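Putative HpcE protein (Mycolicibacterium smegmatis, PDB 6V77) is of unassigned function but belongs to the fumarylacetoacetate hydrolase (FAH) family and carries a bound zinc ion. Local coordinates at residues M1-L6 with P181-V186; A115-W120 with E155-L160; L124-G129 with E142-V147; G150-E155 with L169-A174; T205-R210 with S243-G248. All blocks are in the same frame, centred on the assembly; numbering follows the deposited sequence. Where two conformers were deposited one is given.

The five contacts are a worked example of how chemistry follows place in a fold. Interactions 1 and 3 are neighbouring antiparallel strand pairings of one sheet, joined where V184 N meets V147 O. Interaction 3 is buried and apolar, whereas interaction 1 is partly buried and adds a salt bridge at the chain's amino end. Interactions 2 and 4 share E155 and belong to the zinc end of strands 118-128 and 144-155, where charge replaces hydrocarbon; 2 has exposed residues at its margin, while 4 is buried and holds D152. Interaction 5, buried but small, sets another sheet's strand against the loop whose G246 and M247 bind D119 of interaction 2.

Interaction 1 (M1-L6 with P181-V186); sequences MRLINL and PELVTV. With EDO (1,2-ethanediol), chain M.
P181, which follows a cis peptide bond, meets strand 2-6 through its carbonyl. One water accepts from N5 N and donates to P181 O, while I4 CG1 rests 3.4 Å from that same P181 O. Next comes E182, whose chain is extended beyond CG and crosses that of R2 obliquely. Its OE1 is met by R2 NH1 at 3.3 Å in a salt bridge; the oxygen lies in the guanidinium plane, although the carboxylate is turned 71° from it. E182 OE2 is held separately by R58, and R2 also reaches E188 and the carbonyls of G267 and V268, so both charges have further partners. L183 is the hydrogen-bonded pair of L3: L3 N donates to L183 O (2.9 Å) and L183 N to L3 O (2.8 Å). This is a regular antiparallel pairing that ties the amino-terminal strand to strand 177-185 of the FAH-family domain. On the face of these two leucines, CD1 of L3 and CD2 of L183 lie side by side, against helix 33-38. V184 turns to the R2 face, where its CG2 sits 3.5 Å above the guanidinium plane, toward the rim. At T185, N donates to M1 O at 2.9 Å. T185 OG1, in the crowded position between backbone N and carbonyl carbon (chi1 58°), accepts from M1 N at 2.8 Å and also bonds D187.

Interaction 2 (A115-W120 with E155-L160); sequences AGSVDW and ERDLQL. With SO4 (sulfate ion), chain O.
The tight part of this contact is a charge cluster in which D119 OD2 is gripped side-on by two nitrogens of R156. NE approaches D119 OD2 on its anti lone pair (2.8 Å), whereas NH2 comes to it from above the carboxylate plane (2.9 Å); guanidinium and carboxylate stand 83° apart. D119 OD2 takes M247 N as well, and OD1 accepts from G246 N; R156 NH2 has E121 as a second anionic partner. R156 NH1 reaches Q159 OE1 and a sulfate. E155, the N-cap, bends at chi2 so that its OE1 takes L158 N while OE2 takes D157 N and S117 N, the last at 2.9 Å and nearly straight. R156 N answers to S117 O at 2.8 Å. The solvent side is looser: D157 stands exposed beside G116, its OD1 3.1 Å from S117 OG. The contact thus seats the start of helix 156-160 on the leading end of strand 118-128, with L158 packing on Y224 of the second subunit.

Interaction 3 (L124-G129 with E142-V147); sequences LVVVMG and EFVAGV
M128 is bent at both chi2 (-58°) and chi3 (-64°), which folds its CE back to lie 3.8 Å from F143 CB and beside the carbonyl of the same residue. L124 holds CG anti to its backbone N (chi1 175°), and this sends CD1 across V147 to within 3.7 Å of its CB. V126 and V144 both place CG1 anti to N; their side chains cross at about a right angle, V126 CG1 touching V144 CG2 at 3.7 Å. Helix 218-226 covers this apolar patch through V218 and I222, while V127 turns to L183 of strand 177-185. Under the side chains the backbone keeps an irregular ladder. V127 N donates to G146 O at 3.0 Å, nearly along the C=O axis. V127 O receives two donors, A145 N at 2.9 Å and, weakly, G146 N at 3.4 Å. Beyond this doubled step G129 N reaches F143 O at 2.8 Å, the donor standing above the carbonyl plane. The register slips by one residue, so M128 pairs with V144. Two residues, A145 and G146, thus face the single V127, which is the classic bulge of an antiparallel beta ladder, here in a buried part of the main sheet of this FAH-family protein.

Interaction 4 (G150-E155 with L169-A174); sequences GQDLSE and LAKSHA. With ZN (zinc ion), chain L; EDO (1,2-ethanediol), chain K; SO4 (sulfate ion), chain O.
K171 can be followed atom by atom along the carboxylate of D152. Its CB lies 3.4 Å from D152 OD1. CG, beside the backbone N, keeps near that oxygen and comes 3.5 Å from S154 OG, and CD passes along the two oxygens of D152. The extended chain then bends at chi4 (-72°), setting CE 3.3 Å from sulfate O2 and bringing the tip to D152 and S154. There NZ has three partners, each 2.8 Å away: D152 OD2, S154 OG and sulfate O2. It meets D152 OD2 from above the carboxylate plane, and S154 OG accepts from it while giving its own proton to D152 O. D152 OD2 is also a zinc ligand at 2.4 Å, so one oxygen serves metal and ammonium together, and the adjacent cations should favour an ionised aspartate. D152 OD1 has a second lysine, K99, as salt-bridge partner. One residue past S154, E155 N donates to A170 O at 2.9 Å, almost straight (176°), and a water joins H173 NE2 to E155 OE1. L153 O, buried here, has no hydrogen-bond partner. The end of strand 144-155 is thereby clasped to the loop between helix 156-160 and strand 177-185; E121 and E123 of the adjoining strand 118-128 complete the protein side of the zinc site, and S172 and H173 pack on V229 and T228 of the second subunit.

Interaction 5 (T205-R210 with S243-G248); sequences TVQHSR and SGVGMG
Two donors hold S243 O: a water at 2.9 Å and, more weakly, Q207 NE2 at 3.4 Å. The water also accepts from H208 N (2.7 Å), so it bridges loop and strand. Q207 sets its CG beside the backbone N and extends from there, laying CG 3.2 Å from S243 O and crossing V245 obliquely, with NE2 near V245 CG1. The amide has firmer ties beyond the contact, NE2 to T241 OG1 and OE1 to V122 N. G244, with a positive phi of 104°, lets its CA come 3.3 Å from V206 O in a CA-H...O contact. V206 O and G244 O, two acceptors, lie 3.3 Å apart with no hydrogen bond between them. V206 and Q207 both face A199 in a classic beta bulge, in edge strand 204-210 of the five-stranded sheet. R249 donates to G244 O and weakly to V206 O, which probably offsets the repulsion between these oxygens; the two segments therefore adhere mainly through shared polar partners, with little direct bonding.

Interaction 1 (M1-L6 with P181-V186)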
# COMPACT_ATOMS: atom_id res chain seq x y z
N MET B 1 -24.58 12.11 6.50
CA MET B 1 -23.93 12.91 5.48
C MET B 1 -23.44 11.97 4.37
O MET B 1 -23.08 10.83 4.65
CB MET B 1 -22.78 13.72 6.09
CG MET B 1 -21.75 14.19 5.11
SD MET B 1 -20.37 15.01 5.94
CE MET B 1 -21.22 16.42 6.61
N ARG B 2 -23.43 12.45 3.13
CA ARG B 2 -22.92 11.69 2.00
C ARG B 2 -21.98 12.57 1.19
O ARG B 2 -22.26 13.74 0.96
CB ARG B 2 -24.06 11.17 1.10
CG ARG B 2 -24.90 10.12 1.76
CD ARG B 2 -26.09 9.65 0.90
NE ARG B 2 -26.78 8.58 1.60
CZ ARG B 2 -26.84 7.32 1.17
NH1 ARG B 2 -26.29 6.97 0.00
NH2 ARG B 2 -27.45 6.42 1.91
N LEU B 3 -20.87 11.98 0.74
CA LEU B 3 -19.85 12.66 -0.05
C LEU B 3 -19.68 11.93 -1.37
O LEU B 3 -19.86 10.71 -1.45
CB LEU B 3 -18.49 12.71 0.68
CG LEU B 3 -18.47 13.33 2.08
CD1 LEU B 3 -17.04 13.35 2.61
CD2 LEU B 3 -19.02 14.72 1.99
N ILE B 4 -19.31 12.68 -2.41
CA ILE B 4 -19.06 12.10 -3.72
C ILE B 4 -17.91 12.87 -4.37
O ILE B 4 -17.84 14.10 -4.28
CB ILE B 4 -20.33 12.10 -4.60
CG1 ILE B 4 -20.11 11.31 -5.91
CG2 ILE B 4 -20.83 13.51 -4.87
CD1 ILE B 4 -21.40 11.16 -6.73
N ASN B 5 -17.01 12.13 -4.98
CA ASN B 5 -15.84 12.67 -5.68
C ASN B 5 -16.23 12.82 -7.15
O ASN B 5 -16.53 11.83 -7.81
CB ASN B 5 -14.66 11.71 -5.49
CG ASN B 5 -13.42 12.12 -6.26
OD1 ASN B 5 -13.38 13.20 -6.85
ND2 ASN B 5 -12.40 11.25 -6.27
N LEU B 6 -16.31 14.06 -7.63
CA LEU B 6 -16.69 14.33 -9.01
C LEU B 6 -15.54 15.03 -9.71
O LEU B 6 -15.15 16.14 -9.30
CB LEU B 6 -17.96 15.18 -9.10
CG LEU B 6 -19.22 14.50 -8.56
CD1 LEU B 6 -20.36 15.53 -8.48
CD2 LEU B 6 -19.61 13.31 -9.44
N PRO B 181 -20.68 4.64 -5.20
CA PRO B 181 -20.42 6.00 -5.70
C PRO B 181 -20.20 7.05 -4.62
O PRO B 181 -19.57 8.07 -4.90
CB PRO B 181 -21.70 6.32 -6.48
CG PRO B 181 -22.76 5.54 -5.76
CD PRO B 181 -22.08 4.24 -5.39
N GLU B 182 -20.71 6.81 -3.41
CA GLU B 182 -20.72 7.83 -2.36
C GLU B 182 -20.14 7.28 -1.08
O GLU B 182 -20.22 6.08 -0.81
CB GLU B 182 -22.15 8.32 -2.09
CG GLU B 182 -22.70 9.07 -3.26
CD GLU B 182 -24.17 9.42 -3.14
OE1 GLU B 182 -24.88 8.93 -2.23
OE2 GLU B 182 -24.61 10.21 -3.99
N LEU B 183 -19.56 8.18 -0.28
CA LEU B 183 -19.24 7.85 1.10
C LEU B 183 -20.46 8.17 1.93
O LEU B 183 -21.04 9.25 1.77
CB LEU B 183 -18.03 8.65 1.59
CG LEU B 183 -17.52 8.25 2.98
CD1 LEU B 183 -16.68 7.00 2.89
CD2 LEU B 183 -16.70 9.38 3.59
N VAL B 184 -20.85 7.25 2.81
CA VAL B 184 -22.04 7.40 3.64
C VAL B 184 -21.61 7.36 5.10
O VAL B 184 -21.01 6.36 5.53
CB VAL B 184 -23.08 6.29 3.36
CG1 VAL B 184 -24.36 6.55 4.16
CG2 VAL B 184 -23.38 6.23 1.86
N THR B 185 -21.89 8.42 5.86
CA THR B 185 -21.40 8.42 7.23
C THR B 185 -22.22 7.46 8.09
O THR B 185 -23.34 7.06 7.75
CB THR B 185 -21.42 9.83 7.83
OG1 THR B 185 -22.74 10.37 7.79
CG2 THR B 185 -20.46 10.75 7.08
N VAL B 186 -21.64 7.10 9.24
CA VAL B 186 -22.15 6.00 10.06
C VAL B 186 -23.56 6.30 10.62
O VAL B 186 -24.39 5.39 10.77
CB VAL B 186 -21.11 5.73 11.16
CG1 VAL B 186 -21.53 4.65 12.12
CG2 VAL B 186 -19.74 5.38 10.52
C1 EDO M . -25.57 14.01 9.02
O1 EDO M . -24.32 13.33 9.17
C2 EDO M . -25.34 15.36 8.36
O2 EDO M . -25.84 15.31 7.02
O HOH W 1 -17.13 9.30 -4.73

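Interaction 2 (A115-W120 with E155-L160)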
# COMPACT_ATOMS: atom_id res chain seq x y z
N ALA B 115 -6.02 -11.45 -19.12
CA ALA B 115 -6.04 -12.89 -19.31
C ALA B 115 -6.12 -13.58 -17.96
O ALA B 115 -5.54 -13.11 -16.97
CB ALA B 115 -4.78 -13.35 -20.07
N GLY B 116 -6.85 -14.69 -17.90
CA GLY B 116 -6.97 -15.45 -16.68
C GLY B 116 -8.42 -15.65 -16.26
O GLY B 116 -9.32 -15.74 -17.11
N SER B 117 -8.62 -15.76 -14.95
CA SER B 117 -9.90 -16.13 -14.35
C SER B 117 -10.32 -14.99 -13.43
O SER B 117 -9.93 -14.96 -12.26
CB SER B 117 -9.77 -17.45 -13.59
OG SER B 117 -9.41 -18.51 -14.46
N VAL B 118 -11.09 -14.04 -13.96
CA VAL B 118 -11.41 -12.84 -13.20
C VAL B 118 -12.72 -13.05 -12.44
O VAL B 118 -13.75 -13.41 -13.03
CB VAL B 118 -11.49 -11.61 -14.12
CG1 VAL B 118 -11.82 -10.39 -13.32
CG2 VAL B 118 -10.14 -11.42 -14.85
N ASP B 119 -12.68 -12.80 -11.14
CA ASP B 119 -13.74 -13.18 -10.23
C ASP B 119 -14.24 -11.93 -9.51
O ASP B 119 -13.49 -10.96 -9.33
CB ASP B 119 -13.21 -14.20 -9.23
CG ASP B 119 -14.28 -15.05 -8.62
OD1 ASP B 119 -15.48 -14.81 -8.86
OD2 ASP B 119 -13.89 -15.98 -7.89
N TRP B 120 -15.50 -11.96 -9.09
CA TRP B 120 -16.18 -10.85 -8.43
C TRP B 120 -16.21 -11.08 -6.92
O TRP B 120 -16.26 -12.22 -6.45
CB TRP B 120 -17.62 -10.73 -8.94
CG TRP B 120 -18.40 -12.02 -8.79
CD1 TRP B 120 -19.13 -12.42 -7.70
CD2 TRP B 120 -18.50 -13.09 -9.75
NE1 TRP B 120 -19.68 -13.66 -7.93
CE2 TRP B 120 -19.30 -14.10 -9.17
CE3 TRP B 120 -17.98 -13.30 -11.03
CZ2 TRP B 120 -19.60 -15.28 -9.83
CZ3 TRP B 120 -18.29 -14.48 -11.69
CH2 TRP B 120 -19.09 -15.45 -11.09
N GLU B 155 -7.96 -11.72 -10.13
CA GLU B 155 -7.53 -12.66 -11.17
C GLU B 155 -7.03 -13.91 -10.46
O GLU B 155 -5.90 -13.95 -9.95
CB GLU B 155 -6.48 -12.02 -12.08
CG GLU B 155 -6.33 -12.74 -13.40
CD GLU B 155 -5.67 -14.07 -13.20
OE1 GLU B 155 -4.46 -14.08 -12.90
OE2 GLU B 155 -6.37 -15.09 -13.29
N ARG B 156 -7.85 -14.98 -10.44
CA ARG B 156 -7.58 -16.09 -9.54
C ARG B 156 -6.34 -16.89 -9.93
O ARG B 156 -5.73 -17.52 -9.06
CB ARG B 156 -8.78 -17.03 -9.46
CG ARG B 156 -10.03 -16.35 -8.95
CD ARG B 156 -9.91 -15.93 -7.47
NE ARG B 156 -11.25 -15.67 -6.95
CZ ARG B 156 -11.53 -15.02 -5.83
NH1 ARG B 156 -10.55 -14.51 -5.06
NH2 ARG B 156 -12.80 -14.85 -5.47
N ASP B 157 -5.97 -16.91 -11.22
CA ASP B 157 -4.79 -17.69 -11.61
C ASP B 157 -3.54 -17.15 -10.93
O ASP B 157 -2.80 -17.89 -10.27
CB ASP B 157 -4.61 -17.69 -13.14
CG ASP B 157 -5.74 -18.36 -13.89
OD1 ASP B 157 -6.58 -19.04 -13.25
OD2 ASP B 157 -5.79 -18.21 -15.13
N LEU B 158 -3.29 -15.85 -11.10
CA LEU B 158 -2.16 -15.21 -10.43
C LEU B 158 -2.30 -15.28 -8.92
O LEU B 158 -1.30 -15.46 -8.20
CB LEU B 158 -2.04 -13.76 -10.88
CG LEU B 158 -0.89 -12.92 -10.31
CD1 LEU B 158 0.44 -13.57 -10.64
CD2 LEU B 158 -0.93 -11.49 -10.85
N GLN B 159 -3.52 -15.13 -8.41
CA GLN B 159 -3.72 -15.05 -6.97
C GLN B 159 -3.23 -16.31 -6.26
O GLN B 159 -2.69 -16.24 -5.16
CB GLN B 159 -5.20 -14.83 -6.63
CG GLN B 159 -5.41 -14.56 -5.14
CD GLN B 159 -6.88 -14.55 -4.72
OE1 GLN B 159 -7.77 -14.28 -5.53
NE2 GLN B 159 -7.13 -14.83 -3.45
N LEU B 160 -3.43 -17.47 -6.89
CA LEU B 160 -3.16 -18.75 -6.24
C LEU B 160 -1.91 -19.45 -6.76
O LEU B 160 -1.61 -20.56 -6.30
CB LEU B 160 -4.37 -19.66 -6.41
CG LEU B 160 -5.64 -19.00 -5.88
CD1 LEU B 160 -6.87 -19.87 -6.13
CD2 LEU B 160 -5.49 -18.72 -4.42
S SO4 O . -10.21 -13.74 -1.07
O1 SO4 O . -11.12 -14.87 -0.84
O2 SO4 O . -9.85 -13.63 -2.48
O3 SO4 O . -10.85 -12.49 -0.66
O4 SO4 O . -9.02 -13.92 -0.24

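Interaction 3 (L124-G129 with E142-V147)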
# COMPACT_ATOMS: atom_id res chain seq x y z
N LEU B 124 -18.13 -4.45 1.68
CA LEU B 124 -18.26 -3.19 2.39
C LEU B 124 -16.88 -2.55 2.49
O LEU B 124 -15.91 -3.21 2.90
CB LEU B 124 -18.84 -3.40 3.78
CG LEU B 124 -18.90 -2.14 4.66
CD1 LEU B 124 -19.94 -1.20 4.11
CD2 LEU B 124 -19.25 -2.53 6.09
N VAL B 125 -16.78 -1.28 2.09
CA VAL B 125 -15.54 -0.52 2.18
C VAL B 125 -15.69 0.48 3.31
O VAL B 125 -16.72 1.14 3.43
CB VAL B 125 -15.23 0.20 0.85
CG1 VAL B 125 -13.99 1.08 0.98
CG2 VAL B 125 -15.00 -0.83 -0.25
N VAL B 126 -14.65 0.58 4.15
CA VAL B 126 -14.58 1.47 5.29
C VAL B 126 -13.47 2.49 5.04
O VAL B 126 -12.38 2.11 4.60
CB VAL B 126 -14.32 0.69 6.59
CG1 VAL B 126 -14.07 1.66 7.79
CG2 VAL B 126 -15.49 -0.26 6.88
N VAL B 127 -13.76 3.77 5.29
CA VAL B 127 -12.77 4.83 5.14
C VAL B 127 -12.57 5.45 6.51
O VAL B 127 -13.54 5.83 7.16
CB VAL B 127 -13.22 5.91 4.13
CG1 VAL B 127 -12.18 7.01 4.01
CG2 VAL B 127 -13.50 5.30 2.77
N MET B 128 -11.31 5.53 6.96
CA MET B 128 -11.02 6.02 8.29
C MET B 128 -11.16 7.54 8.36
O MET B 128 -10.75 8.25 7.44
CB MET B 128 -9.60 5.62 8.70
CG MET B 128 -9.35 4.10 8.69
SD MET B 128 -10.50 3.23 9.79
CE MET B 128 -10.04 3.89 11.42
N GLY B 129 -11.68 8.02 9.49
CA GLY B 129 -11.78 9.46 9.74
C GLY B 129 -10.83 9.91 10.84
O GLY B 129 -10.54 11.10 10.98
N GLU B 142 -16.25 5.09 15.97
CA GLU B 142 -16.03 6.53 16.12
C GLU B 142 -14.80 7.00 15.34
O GLU B 142 -14.64 8.21 15.13
CB GLU B 142 -15.90 6.88 17.59
CG GLU B 142 -17.15 6.52 18.38
CD GLU B 142 -16.98 6.75 19.86
OE1 GLU B 142 -16.41 7.80 20.23
OE2 GLU B 142 -17.39 5.87 20.65
N PHE B 143 -13.92 6.08 14.93
CA PHE B 143 -12.77 6.42 14.11
C PHE B 143 -13.06 6.32 12.61
O PHE B 143 -12.16 6.57 11.80
CB PHE B 143 -11.58 5.50 14.44
CG PHE B 143 -10.94 5.79 15.77
CD1 PHE B 143 -9.62 6.24 15.83
CD2 PHE B 143 -11.64 5.61 16.95
CE1 PHE B 143 -9.03 6.52 17.06
CE2 PHE B 143 -11.06 5.90 18.18
CZ PHE B 143 -9.76 6.35 18.24
N VAL B 144 -14.29 5.98 12.23
CA VAL B 144 -14.66 5.76 10.84
C VAL B 144 -15.32 7.01 10.29
O VAL B 144 -16.29 7.52 10.88
CB VAL B 144 -15.60 4.54 10.72
CG1 VAL B 144 -16.23 4.45 9.30
CG2 VAL B 144 -14.84 3.26 11.04
N ALA B 145 -14.81 7.49 9.15
CA ALA B 145 -15.48 8.58 8.45
C ALA B 145 -16.80 8.10 7.85
O ALA B 145 -17.86 8.70 8.08
CB ALA B 145 -14.57 9.13 7.36
N GLY B 146 -16.74 7.05 7.05
CA GLY B 146 -17.96 6.52 6.47
C GLY B 146 -17.66 5.24 5.73
O GLY B 146 -16.55 4.72 5.77
N VAL B 147 -18.69 4.72 5.04
CA VAL B 147 -18.58 3.45 4.34
C VAL B 147 -18.96 3.67 2.89
O VAL B 147 -19.61 4.66 2.54
CB VAL B 147 -19.48 2.36 4.96
CG1 VAL B 147 -19.07 2.09 6.41
CG2 VAL B 147 -20.99 2.75 4.86

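Interaction 4 (G150-E155 with L169-A174)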
# COMPACT_ATOMS: atom_id res chain seq x y z
N GLY B 150 -17.69 -1.49 -2.58
CA GLY B 150 -16.50 -1.85 -3.34
C GLY B 150 -16.62 -3.21 -4.00
O GLY B 150 -17.48 -4.02 -3.66
N GLN B 151 -15.74 -3.42 -4.98
CA GLN B 151 -15.49 -4.73 -5.58
C GLN B 151 -14.04 -5.07 -5.33
O GLN B 151 -13.16 -4.23 -5.53
CB GLN B 151 -15.75 -4.72 -7.08
CG GLN B 151 -17.17 -5.12 -7.48
CD GLN B 151 -17.45 -6.60 -7.27
OE1 GLN B 151 -16.54 -7.43 -7.34
NE2 GLN B 151 -18.72 -6.94 -7.04
N ASP B 152 -13.77 -6.28 -4.86
CA ASP B 152 -12.40 -6.79 -4.84
C ASP B 152 -12.25 -7.75 -6.02
O ASP B 152 -12.27 -8.97 -5.86
CB ASP B 152 -12.06 -7.46 -3.52
CG ASP B 152 -10.64 -7.99 -3.48
OD1 ASP B 152 -9.84 -7.64 -4.37
OD2 ASP B 152 -10.30 -8.75 -2.55
N LEU B 153 -12.11 -7.19 -7.22
CA LEU B 153 -11.96 -8.02 -8.40
C LEU B 153 -10.62 -8.75 -8.32
O LEU B 153 -9.63 -8.17 -7.89
CB LEU B 153 -12.04 -7.18 -9.68
CG LEU B 153 -13.40 -6.49 -9.83
CD1 LEU B 153 -13.37 -5.46 -10.94
CD2 LEU B 153 -14.43 -7.57 -10.17
N SER B 154 -10.61 -10.01 -8.73
CA SER B 154 -9.49 -10.91 -8.43
C SER B 154 -9.19 -11.78 -9.63
O SER B 154 -10.06 -12.54 -10.06
CB SER B 154 -9.83 -11.79 -7.22
OG SER B 154 -10.27 -11.01 -6.10
N GLU B 155 -7.96 -11.72 -10.13
CA GLU B 155 -7.53 -12.66 -11.17
C GLU B 155 -7.03 -13.91 -10.46
O GLU B 155 -5.90 -13.95 -9.95
CB GLU B 155 -6.48 -12.02 -12.08
CG GLU B 155 -6.33 -12.74 -13.40
CD GLU B 155 -5.67 -14.07 -13.20
OE1 GLU B 155 -4.46 -14.08 -12.90
OE2 GLU B 155 -6.37 -15.09 -13.29
N LEU B 169 -1.27 -8.67 -5.80
CA LEU B 169 -1.06 -8.25 -7.19
C LEU B 169 -2.22 -8.67 -8.07
O LEU B 169 -2.70 -7.88 -8.90
CB LEU B 169 0.26 -8.84 -7.71
CG LEU B 169 0.93 -8.03 -8.82
CD1 LEU B 169 1.27 -6.62 -8.35
CD2 LEU B 169 2.17 -8.76 -9.37
N ALA B 170 -2.73 -9.89 -7.88
CA ALA B 170 -3.88 -10.39 -8.64
C ALA B 170 -5.14 -9.56 -8.44
O ALA B 170 -6.07 -9.64 -9.26
CB ALA B 170 -4.18 -11.83 -8.25
N LYS B 171 -5.21 -8.82 -7.34
CA LYS B 171 -6.33 -7.96 -7.01
C LYS B 171 -6.04 -6.50 -7.29
O LYS B 171 -6.80 -5.63 -6.86
CB LYS B 171 -6.72 -8.16 -5.55
CG LYS B 171 -7.18 -9.61 -5.27
CD LYS B 171 -7.13 -9.88 -3.77
CE LYS B 171 -7.77 -11.20 -3.40
NZ LYS B 171 -9.27 -11.14 -3.53
N SER B 172 -4.98 -6.21 -8.07
CA SER B 172 -4.53 -4.84 -8.29
C SER B 172 -4.33 -4.52 -9.76
O SER B 172 -3.61 -3.58 -10.10
CB SER B 172 -3.24 -4.56 -7.52
OG SER B 172 -3.46 -4.75 -6.14
N HIS B 173 -4.92 -5.31 -10.67
CA HIS B 173 -4.96 -4.91 -12.06
C HIS B 173 -5.69 -3.59 -12.20
O HIS B 173 -6.43 -3.17 -11.31
CB HIS B 173 -5.67 -5.97 -12.91
CG HIS B 173 -4.86 -7.21 -13.12
ND1 HIS B 173 -4.06 -7.40 -14.22
CD2 HIS B 173 -4.75 -8.34 -12.37
CE1 HIS B 173 -3.49 -8.59 -14.15
NE2 HIS B 173 -3.90 -9.18 -13.05
N ALA B 174 -5.51 -2.93 -13.34
CA ALA B 174 -6.21 -1.67 -13.56
C ALA B 174 -7.71 -1.84 -13.36
O ALA B 174 -8.33 -2.74 -13.94
CB ALA B 174 -5.94 -1.15 -14.97
ZN ZN L . -11.77 -9.80 -1.00
C1 EDO K . -2.88 -5.04 -17.14
O1 EDO K . -3.21 -6.33 -16.61
C2 EDO K . -3.47 -3.91 -16.28
O2 EDO K . -3.49 -4.31 -14.91
S SO4 O . -10.21 -13.74 -1.07
O1 SO4 O . -11.12 -14.87 -0.84
O2 SO4 O . -9.85 -13.63 -2.48
O3 SO4 O . -10.85 -12.49 -0.66
O4 SO4 O . -9.02 -13.92 -0.24
O HOH W 2 -3.20 -11.63 -13.36
O HOH W 3 -10.89 -8.45 0.42

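Interaction 5 (T205-R210 with S243-G248)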
# COMPACT_ATOMS: atom_id res chain seq x y z
N THR B 205 -28.71 -12.94 -9.49
CA THR B 205 -27.96 -12.79 -8.24
C THR B 205 -26.86 -13.84 -8.17
O THR B 205 -27.10 -15.02 -8.45
CB THR B 205 -28.87 -12.91 -7.01
OG1 THR B 205 -29.89 -11.91 -7.07
CG2 THR B 205 -28.06 -12.69 -5.73
N VAL B 206 -25.65 -13.39 -7.84
CA VAL B 206 -24.54 -14.29 -7.56
C VAL B 206 -24.01 -14.14 -6.14
O VAL B 206 -23.38 -15.09 -5.63
CB VAL B 206 -23.41 -14.11 -8.58
CG1 VAL B 206 -23.87 -14.58 -9.98
CG2 VAL B 206 -22.96 -12.66 -8.62
N GLN B 207 -24.20 -13.00 -5.49
CA GLN B 207 -23.89 -12.86 -4.07
C GLN B 207 -25.03 -12.12 -3.39
O GLN B 207 -25.63 -11.21 -3.98
CB GLN B 207 -22.58 -12.10 -3.85
CG GLN B 207 -21.33 -12.85 -4.31
CD GLN B 207 -20.07 -12.08 -3.97
OE1 GLN B 207 -19.75 -11.09 -4.63
NE2 GLN B 207 -19.37 -12.51 -2.92
N HIS B 208 -25.33 -12.51 -2.16
CA HIS B 208 -26.34 -11.82 -1.36
C HIS B 208 -26.23 -12.24 0.10
O HIS B 208 -26.45 -13.41 0.42
CB HIS B 208 -27.76 -12.10 -1.86
CG HIS B 208 -28.82 -11.57 -0.94
ND1 HIS B 208 -29.65 -12.39 -0.20
CD2 HIS B 208 -29.17 -10.30 -0.63
CE1 HIS B 208 -30.47 -11.65 0.52
NE2 HIS B 208 -30.20 -10.38 0.28
N SER B 209 -25.90 -11.30 0.97
CA SER B 209 -25.70 -11.60 2.38
C SER B 209 -25.90 -10.31 3.18
O SER B 209 -26.40 -9.31 2.66
CB SER B 209 -24.30 -12.21 2.59
OG SER B 209 -24.18 -12.78 3.88
N ARG B 210 -25.52 -10.34 4.45
CA ARG B 210 -25.52 -9.16 5.30
C ARG B 210 -24.21 -9.11 6.06
O ARG B 210 -23.65 -10.15 6.43
CB ARG B 210 -26.70 -9.16 6.30
CG ARG B 210 -28.10 -9.20 5.65
CD ARG B 210 -29.22 -8.92 6.68
NE ARG B 210 -29.22 -7.53 7.13
CZ ARG B 210 -29.96 -6.57 6.59
NH1 ARG B 210 -29.88 -5.33 7.05
NH2 ARG B 210 -30.77 -6.85 5.57
N SER B 243 -20.16 -15.33 0.40
CA SER B 243 -20.07 -16.47 -0.52
C SER B 243 -20.71 -16.13 -1.87
O SER B 243 -21.36 -15.09 -2.05
CB SER B 243 -20.73 -17.69 0.09
OG SER B 243 -22.14 -17.53 0.10
N GLY B 244 -20.52 -17.04 -2.83
CA GLY B 244 -21.03 -16.85 -4.17
C GLY B 244 -19.99 -16.45 -5.19
O GLY B 244 -20.35 -16.24 -6.37
N VAL B 245 -18.72 -16.34 -4.82
CA VAL B 245 -17.73 -15.98 -5.83
C VAL B 245 -17.64 -17.09 -6.88
O VAL B 245 -18.01 -18.25 -6.65
CB VAL B 245 -16.36 -15.67 -5.22
CG1 VAL B 245 -16.51 -14.71 -4.06
CG2 VAL B 245 -15.62 -16.95 -4.82
N GLY B 246 -17.15 -16.72 -8.07
CA GLY B 246 -17.11 -17.66 -9.17
C GLY B 246 -16.19 -18.84 -8.94
O GLY B 246 -16.49 -19.96 -9.38
N MET B 247 -15.07 -18.63 -8.23
CA MET B 247 -14.18 -19.77 -8.04
C MET B 247 -14.75 -20.81 -7.08
O MET B 247 -14.22 -21.92 -7.01
CB MET B 247 -12.80 -19.28 -7.54
CG MET B 247 -12.82 -18.80 -6.12
SD MET B 247 -11.13 -18.66 -5.50
CE MET B 247 -11.41 -17.91 -3.89
N GLY B 248 -15.83 -20.48 -6.37
CA GLY B 248 -16.50 -21.41 -5.47
C GLY B 248 -17.64 -22.20 -6.09
O GLY B 248 -18.19 -23.09 -5.44
O HOH W 4 -23.78 -14.26 -0.79